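PDB 7KSF: Protease/Reverse transcriptase/ribonuclease H from Eastern chimpanzee simian foamy virus, which combines protease, reverse transcriptase and ribonuclease H in one polyprotein chain, probably copying viral RNA into DNA and degrading the RNA strand of the resulting hybrid. Local coordinates for residues F253-W264 / Y275-G283; E589-A598 / N609-Y619. The protein carries 1 engineered substitution. All coordinates share one frame; numbering follows the deposited sequence.

Interaction 1 (F253-W264 / Y275-G283)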
loop_
_atom_site.group_PDB
_atom_site.type_symbol
_atom_site.label_atom_id
_atom_site.label_comp_id
_atom_site.label_asym_id
_atom_site.label_seq_id
_atom_site.Cartn_x
_atom_site.Cartn_y
_atom_site.Cartn_z
ATOM N N PHE A 253 -8.848 8.932 -13.340
ATOM C CA PHE A 253 -8.774 10.202 -14.052
ATOM C C PHE A 253 -8.555 10.007 -15.547
ATOM O O PHE A 253 -8.875 10.907 -16.329
ATOM C CB PHE A 253 -7.671 11.079 -13.458
ATOM C CG PHE A 253 -6.507 10.305 -12.922
ATOM C CD1 PHE A 253 -5.647 9.650 -13.783
ATOM C CD2 PHE A 253 -6.273 10.239 -11.559
ATOM C CE1 PHE A 253 -4.574 8.934 -13.294
ATOM C CE2 PHE A 253 -5.201 9.525 -11.066
ATOM C CZ PHE A 253 -4.350 8.870 -11.934
ATOM N N TRP A 254 -8.041 8.849 -15.967
ATOM C CA TRP A 254 -7.982 8.548 -17.391
ATOM C C TRP A 254 -9.345 8.188 -17.971
ATOM O O TRP A 254 -9.444 7.979 -19.183
ATOM C CB TRP A 254 -6.995 7.412 -17.658
ATOM C CG TRP A 254 -5.561 7.804 -17.466
ATOM C CD1 TRP A 254 -5.070 9.071 -17.337
ATOM C CD2 TRP A 254 -4.431 6.926 -17.373
ATOM N NE1 TRP A 254 -3.708 9.037 -17.171
ATOM C CE2 TRP A 254 -3.291 7.732 -17.191
ATOM C CE3 TRP A 254 -4.276 5.538 -17.429
ATOM C CZ2 TRP A 254 -2.011 7.195 -17.062
ATOM C CZ3 TRP A 254 -3.007 5.008 -17.302
ATOM C CH2 TRP A 254 -1.890 5.834 -17.121
ATOM N N ALA A 255 -10.393 8.113 -17.154
ATOM C CA ALA A 255 -11.722 7.826 -17.681
ATOM C C ALA A 255 -12.528 9.086 -17.960
ATOM O O ALA A 255 -13.430 9.055 -18.803
ATOM C CB ALA A 255 -12.499 6.927 -16.714
ATOM N N HIS A 256 -12.223 10.186 -17.278
ATOM C CA HIS A 256 -12.949 11.436 -17.463
ATOM C C HIS A 256 -12.369 12.202 -18.640
ATOM O O HIS A 256 -11.208 12.628 -18.572
ATOM C CB HIS A 256 -12.878 12.288 -16.210
ATOM C CG HIS A 256 -13.722 11.776 -15.086
ATOM N ND1 HIS A 256 -13.492 10.558 -14.480
ATOM C CD2 HIS A 256 -14.787 12.319 -14.448
ATOM C CE1 HIS A 256 -14.385 10.372 -13.523
ATOM N NE2 HIS A 256 -15.179 11.428 -13.482
ATOM N N PRO A 257 -13.116 12.406 -19.720
ATOM C CA PRO A 257 -12.591 13.183 -20.845
ATOM C C PRO A 257 -12.682 14.678 -20.591
ATOM O O PRO A 257 -13.562 15.164 -19.878
ATOM C CB PRO A 257 -13.495 12.762 -22.008
ATOM C CG PRO A 257 -14.796 12.449 -21.357
ATOM C CD PRO A 257 -14.464 11.877 -19.996
ATOM N N ILE A 258 -11.744 15.405 -21.185
ATOM C CA ILE A 258 -11.720 16.850 -21.101
ATOM C C ILE A 258 -12.233 17.429 -22.411
ATOM O O ILE A 258 -12.322 16.743 -23.429
ATOM C CB ILE A 258 -10.312 17.389 -20.758
ATOM C CG1 ILE A 258 -9.374 17.229 -21.952
ATOM C CG2 ILE A 258 -9.752 16.673 -19.546
ATOM C CD1 ILE A 258 -7.991 17.790 -21.716
ATOM N N THR A 259 -12.575 18.715 -22.392
ATOM C CA THR A 259 -13.141 19.364 -23.562
ATOM C C THR A 259 -12.087 19.504 -24.662
ATOM O O THR A 259 -10.900 19.675 -24.379
ATOM C CB THR A 259 -13.700 20.738 -23.197
ATOM O OG1 THR A 259 -14.260 21.353 -24.366
ATOM C CG2 THR A 259 -12.608 21.631 -22.641
ATOM N N PRO A 260 -12.698 19.295 -25.920
ATOM C CA PRO A 260 -11.734 19.398 -27.029
ATOM C C PRO A 260 -10.933 20.690 -27.027
ATOM O O PRO A 260 -9.812 20.713 -27.549
ATOM C CB PRO A 260 -12.629 19.281 -28.269
ATOM C CG PRO A 260 -13.811 18.485 -27.798
ATOM C CD PRO A 260 -14.052 18.953 -26.394
ATOM N N GLU A 261 -11.467 21.768 -26.451
ATOM C CA GLU A 261 -10.717 23.016 -26.393
ATOM C C GLU A 261 -9.523 22.918 -25.449
ATOM O O GLU A 261 -8.514 23.598 -25.663
ATOM C CB GLU A 261 -11.639 24.161 -25.969
ATOM C CG GLU A 261 -10.983 25.534 -26.002
ATOM C CD GLU A 261 -11.948 26.645 -25.640
ATOM O OE1 GLU A 261 -13.125 26.344 -25.356
ATOM O OE2 GLU A 261 -11.525 27.824 -25.641
ATOM N N SER A 262 -9.612 22.081 -24.414
ATOM C CA SER A 262 -8.576 21.993 -23.389
ATOM C C SER A 262 -7.468 21.007 -23.728
ATOM O O SER A 262 -6.584 20.787 -22.889
ATOM C CB SER A 262 -9.192 21.604 -22.043
ATOM O OG SER A 262 -10.006 22.637 -21.527
ATOM N N TYR A 263 -7.495 20.400 -24.916
ATOM C CA TYR A 263 -6.483 19.403 -25.254
ATOM C C TYR A 263 -5.087 20.011 -25.286
ATOM O O TYR A 263 -4.114 19.369 -24.868
ATOM C CB TYR A 263 -6.811 18.750 -26.597
ATOM C CG TYR A 263 -8.018 17.834 -26.586
ATOM C CD1 TYR A 263 -8.634 17.469 -25.395
ATOM C CD2 TYR A 263 -8.534 17.323 -27.772
ATOM C CE1 TYR A 263 -9.733 16.631 -25.385
ATOM C CE2 TYR A 263 -9.631 16.482 -27.770
ATOM C CZ TYR A 263 -10.229 16.141 -26.575
ATOM O OH TYR A 263 -11.323 15.304 -26.572
ATOM N N TRP A 264 -4.965 21.252 -25.766
ATOM C CA TRP A 264 -3.657 21.882 -25.918
ATOM C C TRP A 264 -2.954 22.107 -24.584
ATOM O O TRP A 264 -1.719 22.177 -24.554
ATOM C CB TRP A 264 -3.802 23.216 -26.654
ATOM C CG TRP A 264 -4.464 24.284 -25.834
ATOM C CD1 TRP A 264 -5.789 24.583 -25.795
ATOM C CD2 TRP A 264 -3.822 25.191 -24.933
ATOM N NE1 TRP A 264 -6.018 25.622 -24.922
ATOM C CE2 TRP A 264 -4.823 26.011 -24.380
ATOM C CE3 TRP A 264 -2.495 25.387 -24.537
ATOM C CZ2 TRP A 264 -4.541 27.012 -23.456
ATOM C CZ3 TRP A 264 -2.215 26.380 -23.621
ATOM C CH2 TRP A 264 -3.234 27.181 -23.091
ATOM N N TYR A 275 2.119 15.309 -28.145
ATOM C CA TYR A 275 0.828 14.665 -27.953
ATOM C C TYR A 275 -0.002 15.464 -26.955
ATOM O O TYR A 275 0.497 16.360 -26.274
ATOM C CB TYR A 275 0.990 13.219 -27.471
ATOM C CG TYR A 275 1.514 12.273 -28.528
ATOM C CD1 TYR A 275 2.837 11.846 -28.514
ATOM C CD2 TYR A 275 0.687 11.808 -29.543
ATOM C CE1 TYR A 275 3.320 10.977 -29.479
ATOM C CE2 TYR A 275 1.162 10.943 -30.514
ATOM C CZ TYR A 275 2.478 10.531 -30.475
ATOM O OH TYR A 275 2.953 9.668 -31.437
ATOM N N CYS A 276 -1.289 15.128 -26.876
ATOM C CA CYS A 276 -2.206 15.789 -25.960
ATOM C C CYS A 276 -3.124 14.754 -25.323
ATOM O O CYS A 276 -3.329 13.661 -25.855
ATOM C CB CYS A 276 -3.034 16.867 -26.673
ATOM S SG CYS A 276 -2.070 18.281 -27.243
ATOM N N TRP A 277 -3.678 15.118 -24.169
ATOM C CA TRP A 277 -4.525 14.222 -23.393
ATOM C C TRP A 277 -5.991 14.441 -23.736
ATOM O O TRP A 277 -6.483 15.574 -23.702
ATOM C CB TRP A 277 -4.309 14.430 -21.892
ATOM C CG TRP A 277 -3.038 13.847 -21.380
ATOM C CD1 TRP A 277 -1.821 14.458 -21.325
ATOM C CD2 TRP A 277 -2.854 12.535 -20.839
ATOM N NE1 TRP A 277 -0.888 13.606 -20.786
ATOM C CE2 TRP A 277 -1.498 12.418 -20.480
ATOM C CE3 TRP A 277 -3.706 11.446 -20.626
ATOM C CZ2 TRP A 277 -0.973 11.258 -19.917
ATOM C CZ3 TRP A 277 -3.181 10.295 -20.069
ATOM C CH2 TRP A 277 -1.828 10.211 -19.720
ATOM N N THR A 278 -6.684 13.350 -24.066
ATOM C CA THR A 278 -8.133 13.397 -24.217
ATOM C C THR A 278 -8.834 13.364 -22.865
ATOM O O THR A 278 -9.900 13.971 -22.705
ATOM C CB THR A 278 -8.607 12.225 -25.082
ATOM O OG1 THR A 278 -7.992 12.304 -26.373
ATOM C CG2 THR A 278 -10.119 12.247 -25.248
ATOM N N ARG A 279 -8.246 12.686 -21.890
ATOM C CA ARG A 279 -8.826 12.514 -20.570
ATOM C C ARG A 279 -8.020 13.297 -19.540
ATOM O O ARG A 279 -6.999 13.916 -19.852
ATOM C CB ARG A 279 -8.883 11.029 -20.209
ATOM C CG ARG A 279 -9.211 10.127 -21.386
ATOM C CD ARG A 279 -10.646 10.304 -21.849
ATOM N NE ARG A 279 -11.030 9.292 -22.827
ATOM C CZ ARG A 279 -11.407 8.056 -22.512
ATOM N NH1 ARG A 279 -11.441 7.681 -21.244
ATOM N NH2 ARG A 279 -11.741 7.200 -23.466
ATOM N N LEU A 280 -8.489 13.266 -18.300
ATOM C CA LEU A 280 -7.764 13.925 -17.223
ATOM C C LEU A 280 -6.423 13.229 -17.007
ATOM O O LEU A 280 -6.361 11.995 -16.979
ATOM C CB LEU A 280 -8.572 13.902 -15.924
ATOM C CG LEU A 280 -9.889 14.675 -15.839
ATOM C CD1 LEU A 280 -10.577 14.344 -14.529
ATOM C CD2 LEU A 280 -9.652 16.172 -15.951
ATOM N N PRO A 281 -5.333 13.981 -16.863
ATOM C CA PRO A 281 -4.032 13.357 -16.604
ATOM C C PRO A 281 -3.653 13.367 -15.130
ATOM O O PRO A 281 -4.129 14.205 -14.358
ATOM C CB PRO A 281 -3.071 14.210 -17.437
ATOM C CG PRO A 281 -3.791 15.554 -17.623
ATOM C CD PRO A 281 -5.202 15.424 -17.107
ATOM N N GLN A 282 -2.802 12.426 -14.729
ATOM C CA GLN A 282 -2.333 12.360 -13.352
ATOM C C GLN A 282 -1.240 13.393 -13.118
ATOM O O GLN A 282 -0.431 13.681 -14.006
ATOM C CB GLN A 282 -1.816 10.959 -13.029
ATOM C CG GLN A 282 -0.771 10.438 -13.999
ATOM C CD GLN A 282 -0.511 8.952 -13.831
ATOM O OE1 GLN A 282 -1.164 8.281 -13.030
ATOM N NE2 GLN A 282 0.442 8.428 -14.591
ATOM N N GLY A 283 -1.168 14.000 -11.983
ATOM C CA GLY A 283 -0.287 15.101 -11.663
ATOM C C GLY A 283 -0.865 16.471 -11.946
ATOM O O GLY A 283 -0.231 17.476 -11.602
#
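Ile258 and Thr278 meet backbone to backbone: Ile258 N donates to Thr278 O at 2.8 Å, nearly straight (173°). Leu280 N reaches His256 O at 2.8 Å, and with the CA atoms of Pro257 and Arg279 3.8 Å apart, this amounts to a single beta bridge between two loops. A weak bond from Arg279 NH1 to Trp254 O (2.9 Å, bent at 122°) adds a side-chain tie, and NH1 also bonds to Gly142 O; a turn at chi2 folds the arginine chain so that CD also passes Pro257.

Among the aromatic groups, the five-membered ring of Trp254 and the six-membered ring of Trp277 have planes 24° apart but barely overlap, their centroids lying 4.9 Å apart. Gln282 brings CB to 3.4 Å from Phe253 CE1 and OE1 close to CZ, while Leu280 O lies at the edge of the Trp254 indole.

The apolar contacts centre on Leu280, whose CD2 meets Ile258 CG2 at 3.6 Å and whose CD1 meets His256 CB at 3.5 Å.

The contact thus pins the loop after strand 243-249 of the reverse transcriptase domain to the end of strand 273-277 and the loop beyond. Strand 187-189 packs against Cys276, Trp277 and Thr278, Gly185 O receives Thr278 OG1, and strand 208-212 touches Trp277 through Met210 and Leu212.

Interaction 2 (E589-A598 / N609-Y619). With CA (calcium ion), chain B.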
loop_
_atom_site.group_PDB
_atom_site.type_symbol
_atom_site.label_atom_id
_atom_site.label_comp_id
_atom_site.label_asym_id
_atom_site.label_seq_id
_atom_site.Cartn_x
_atom_site.Cartn_y
_atom_site.Cartn_z
ATOM N N GLU A 589 -3.490 -21.015 9.888
ATOM C CA GLU A 589 -3.683 -21.894 8.738
ATOM C C GLU A 589 -2.830 -23.149 8.851
ATOM O O GLU A 589 -3.252 -24.225 8.408
ATOM C CB GLU A 589 -3.359 -21.146 7.445
ATOM C CG GLU A 589 -3.620 -21.949 6.184
ATOM C CD GLU A 589 -3.175 -21.226 4.933
ATOM O OE1 GLU A 589 -2.476 -20.197 5.058
ATOM O OE2 GLU A 589 -3.518 -21.684 3.822
ATOM N N GLY A 590 -1.642 -23.038 9.437
ATOM C CA GLY A 590 -0.768 -24.183 9.599
ATOM C C GLY A 590 -0.128 -24.265 10.970
ATOM O O GLY A 590 0.238 -23.244 11.556
ATOM N N VAL A 591 0.009 -25.483 11.490
ATOM C CA VAL A 591 0.628 -25.733 12.786
ATOM C C VAL A 591 1.775 -26.714 12.575
ATOM O O VAL A 591 1.587 -27.772 11.963
ATOM C CB VAL A 591 -0.384 -26.281 13.806
ATOM C CG1 VAL A 591 0.310 -26.630 15.113
ATOM C CG2 VAL A 591 -1.494 -25.269 14.042
ATOM N N PHE A 592 2.954 -26.356 13.072
ATOM C CA PHE A 592 4.163 -27.151 12.891
ATOM C C PHE A 592 4.689 -27.578 14.253
ATOM O O PHE A 592 5.131 -26.739 15.046
ATOM C CB PHE A 592 5.222 -26.363 12.120
ATOM C CG PHE A 592 5.016 -26.365 10.634
ATOM C CD1 PHE A 592 5.643 -27.309 9.837
ATOM C CD2 PHE A 592 4.195 -25.426 10.033
ATOM C CE1 PHE A 592 5.455 -27.317 8.467
ATOM C CE2 PHE A 592 4.005 -25.428 8.663
ATOM C CZ PHE A 592 4.636 -26.373 7.879
ATOM N N TYR A 593 4.632 -28.878 14.527
ATOM C CA TYR A 593 5.220 -29.438 15.735
ATOM C C TYR A 593 6.627 -29.931 15.418
ATOM O O TYR A 593 6.836 -30.617 14.413
ATOM C CB TYR A 593 4.371 -30.588 16.278
ATOM C CG TYR A 593 2.948 -30.214 16.609
ATOM C CD1 TYR A 593 2.631 -29.599 17.812
ATOM C CD2 TYR A 593 1.919 -30.487 15.721
ATOM C CE1 TYR A 593 1.329 -29.257 18.118
ATOM C CE2 TYR A 593 0.614 -30.150 16.014
ATOM C CZ TYR A 593 0.324 -29.536 17.215
ATOM O OH TYR A 593 -0.976 -29.198 17.516
ATOM N N THR A 594 7.584 -29.576 16.270
ATOM C CA THR A 594 8.967 -29.980 16.081
ATOM C C THR A 594 9.510 -30.606 17.356
ATOM O O THR A 594 8.956 -30.435 18.446
ATOM C CB THR A 594 9.866 -28.798 15.677
ATOM O OG1 THR A 594 9.863 -27.812 16.719
ATOM C CG2 THR A 594 9.378 -28.173 14.381
ATOM N N ASP A 595 10.610 -31.333 17.194
ATOM C CA ASP A 595 11.299 -31.992 18.298
ATOM C C ASP A 595 12.631 -32.516 17.776
ATOM O O ASP A 595 12.894 -32.502 16.571
ATOM C CB ASP A 595 10.453 -33.125 18.889
ATOM C CG ASP A 595 10.997 -33.634 20.207
ATOM O OD1 ASP A 595 11.876 -34.520 20.181
ATOM O OD2 ASP A 595 10.553 -33.145 21.264
ATOM N N GLY A 596 13.467 -32.978 18.702
ATOM C CA GLY A 596 14.759 -33.539 18.362
ATOM C C GLY A 596 15.398 -34.296 19.507
ATOM O O GLY A 596 15.394 -33.835 20.654
ATOM N N SER A 597 15.961 -35.459 19.203
ATOM C CA SER A 597 16.550 -36.327 20.201
ATOM C C SER A 597 17.987 -36.637 19.820
ATOM O O SER A 597 18.421 -36.394 18.691
ATOM C CB SER A 597 15.736 -37.619 20.358
ATOM O OG SER A 597 14.366 -37.331 20.558
ATOM N N ALA A 598 18.728 -37.177 20.789
ATOM C CA ALA A 598 20.133 -37.532 20.558
ATOM C C ALA A 598 20.545 -38.545 21.634
ATOM O O ALA A 598 20.910 -38.164 22.746
ATOM C CB ALA A 598 21.032 -36.317 20.566
ATOM N N ASN A 609 24.659 -38.970 17.977
ATOM C CA ASN A 609 23.743 -39.202 16.869
ATOM C C ASN A 609 22.464 -38.434 17.169
ATOM O O ASN A 609 22.046 -38.357 18.324
ATOM C CB ASN A 609 23.456 -40.697 16.676
ATOM C CG ASN A 609 22.513 -40.966 15.520
ATOM O OD1 ASN A 609 21.616 -41.804 15.615
ATOM N ND2 ASN A 609 22.702 -40.242 14.426
ATOM N N ALA A 610 21.850 -37.863 16.132
ATOM C CA ALA A 610 20.710 -36.978 16.309
ATOM C C ALA A 610 19.574 -37.372 15.378
ATOM O O ALA A 610 19.768 -38.059 14.372
ATOM C CB ALA A 610 21.089 -35.510 16.065
ATOM N N GLY A 611 18.373 -36.917 15.732
ATOM C CA GLY A 611 17.181 -37.153 14.941
ATOM C C GLY A 611 16.065 -36.192 15.296
ATOM O O GLY A 611 15.664 -36.098 16.461
ATOM N N MET A 612 15.557 -35.472 14.301
ATOM C CA MET A 612 14.526 -34.464 14.496
ATOM C C MET A 612 13.211 -34.931 13.885
ATOM O O MET A 612 13.163 -35.862 13.079
ATOM C CB MET A 612 14.955 -33.125 13.884
ATOM C CG MET A 612 15.064 -33.138 12.369
ATOM S SD MET A 612 15.803 -31.625 11.725
ATOM C CE MET A 612 15.570 -31.840 9.965
ATOM N N GLY A 613 12.129 -34.270 14.289
ATOM C CA GLY A 613 10.810 -34.622 13.803
ATOM C C GLY A 613 9.952 -33.406 13.518
ATOM O O GLY A 613 9.952 -32.449 14.295
ATOM N N ILE A 614 9.219 -33.431 12.407
ATOM C CA ILE A 614 8.405 -32.303 11.975
ATOM C C ILE A 614 7.020 -32.818 11.606
ATOM O O ILE A 614 6.889 -33.848 10.936
ATOM C CB ILE A 614 9.042 -31.554 10.782
ATOM C CG1 ILE A 614 10.415 -30.983 11.164
ATOM C CG2 ILE A 614 8.128 -30.445 10.290
ATOM C CD1 ILE A 614 11.585 -31.903 10.858
ATOM N N VAL A 615 5.986 -32.100 12.049
ATOM C CA VAL A 615 4.596 -32.462 11.787
ATOM C C VAL A 615 3.860 -31.226 11.290
ATOM O O VAL A 615 3.930 -30.165 11.920
ATOM C CB VAL A 615 3.904 -33.031 13.042
ATOM C CG1 VAL A 615 2.436 -33.302 12.762
ATOM C CG2 VAL A 615 4.605 -34.293 13.517
ATOM N N HIS A 616 3.155 -31.363 10.168
ATOM C CA HIS A 616 2.308 -30.300 9.632
ATOM C C HIS A 616 0.863 -30.627 9.987
ATOM O O HIS A 616 0.303 -31.610 9.492
ATOM C CB HIS A 616 2.487 -30.156 8.121
ATOM C CG HIS A 616 1.847 -28.927 7.550
ATOM N ND1 HIS A 616 2.415 -28.204 6.521
ATOM C CD2 HIS A 616 0.695 -28.292 7.863
ATOM C CE1 HIS A 616 1.636 -27.178 6.226
ATOM N NE2 HIS A 616 0.587 -27.207 7.026
ATOM N N ALA A 617 0.260 -29.800 10.838
ATOM C CA ALA A 617 -1.102 -30.004 11.307
ATOM C C ALA A 617 -1.961 -28.795 10.969
ATOM O O ALA A 617 -1.499 -27.652 11.034
ATOM C CB ALA A 617 -1.133 -30.260 12.815
ATOM N N THR A 618 -3.215 -29.060 10.614
ATOM C CA THR A 618 -4.194 -28.022 10.313
ATOM C C THR A 618 -5.393 -28.197 11.232
ATOM O O THR A 618 -5.918 -29.305 11.367
ATOM C CB THR A 618 -4.635 -28.081 8.847
ATOM O OG1 THR A 618 -5.216 -29.360 8.568
ATOM C CG2 THR A 618 -3.447 -27.852 7.922
ATOM N N TYR A 619 -5.820 -27.101 11.860
ATOM C CA TYR A 619 -6.948 -27.109 12.782
ATOM C C TYR A 619 -8.169 -26.384 12.230
ATOM O O TYR A 619 -9.113 -26.128 12.984
ATOM C CB TYR A 619 -6.544 -26.480 14.118
ATOM C CG TYR A 619 -5.631 -27.330 14.968
ATOM C CD1 TYR A 619 -4.266 -27.383 14.718
ATOM C CD2 TYR A 619 -6.131 -28.070 16.030
ATOM C CE1 TYR A 619 -3.428 -28.156 15.493
ATOM C CE2 TYR A 619 -5.302 -28.845 16.811
ATOM C CZ TYR A 619 -3.952 -28.884 16.540
ATOM O OH TYR A 619 -3.124 -29.658 17.317
HETATM CA CA CA B . 14.159 -33.095 21.566
#
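Val591 O receives the amide of Ala617 at 2.7 Å from its N, nearly straight at 171°, while the CA-H of His616 approaches the same oxygen. The return bond, Val591 N to Ala617 O, is equally short at 2.7 Å, so the two residues form a hydrogen-bonded antiparallel pair. Tyr593 with Val615 and Ser597 with Gly611 repeat that pairing. At Asp595 it is less regular: the bond from its N to Gly613 O is weak, while Gly613 N reaches Asp595 O at 3.0 Å.

Side chains alternate between the two faces. On one, the Phe592 ring lies against His616, with CE2 over the imidazole face toward its rim; the centroids are 4.3 Å apart and the planes 49° apart, an oblique meeting. Ile614 CG2 touches the Phe592 edge at 4.0 Å from CD1, and Ala649 of helix 638-654 packs against Phe592. On the other face Ala617 CB sits at the Tyr593 ring edge, 3.6 Å from CE2, and Val591 CG2 packs on Tyr619 at 3.6 Å from CD1. Helix 727-744 adjoins this face through Ala735, against Tyr593, and Leu738, against Val615.

With chi1 at -168° the Asp595 carboxylate turns toward the calcium ion, OD1 standing 3.0 Å from it without counting among its ligands. The ion is bound by Gly596 O and by Glu642, although the modelled Gly596 distance is implausibly short and therefore doubtful. Asp665 and Asp736 also come close to Asp595. The strand pair thus places the Gly596 carbonyl at the ion and the Asp595 carboxylate nearby amid clustered acids, an arrangement consistent with the acidic metal centre of RNase H enzymes, though the exact ion position remains uncertain.

Both contacts are largely buried and join parts of the chain close in sequence, but they belong to different domains, with centres 60 Å apart and nearest atoms about 34 Å apart, on opposite sides of the chain's centre. Interaction 1, in the reverse transcriptase range, joins a loop to the end of strand 273-277, the middle strand of a three-stranded sheet, and to the loop that follows it; its single bridge leaves much of the packing to indole, leucine and arginine side chains. Interaction 2 pairs two inner neighbouring strands of the five-stranded RNase H sheet, so backbone bonding dominates and helices flank both faces. A metal site occurs only in interaction 2, where the strand pair approaches clustered carboxylates.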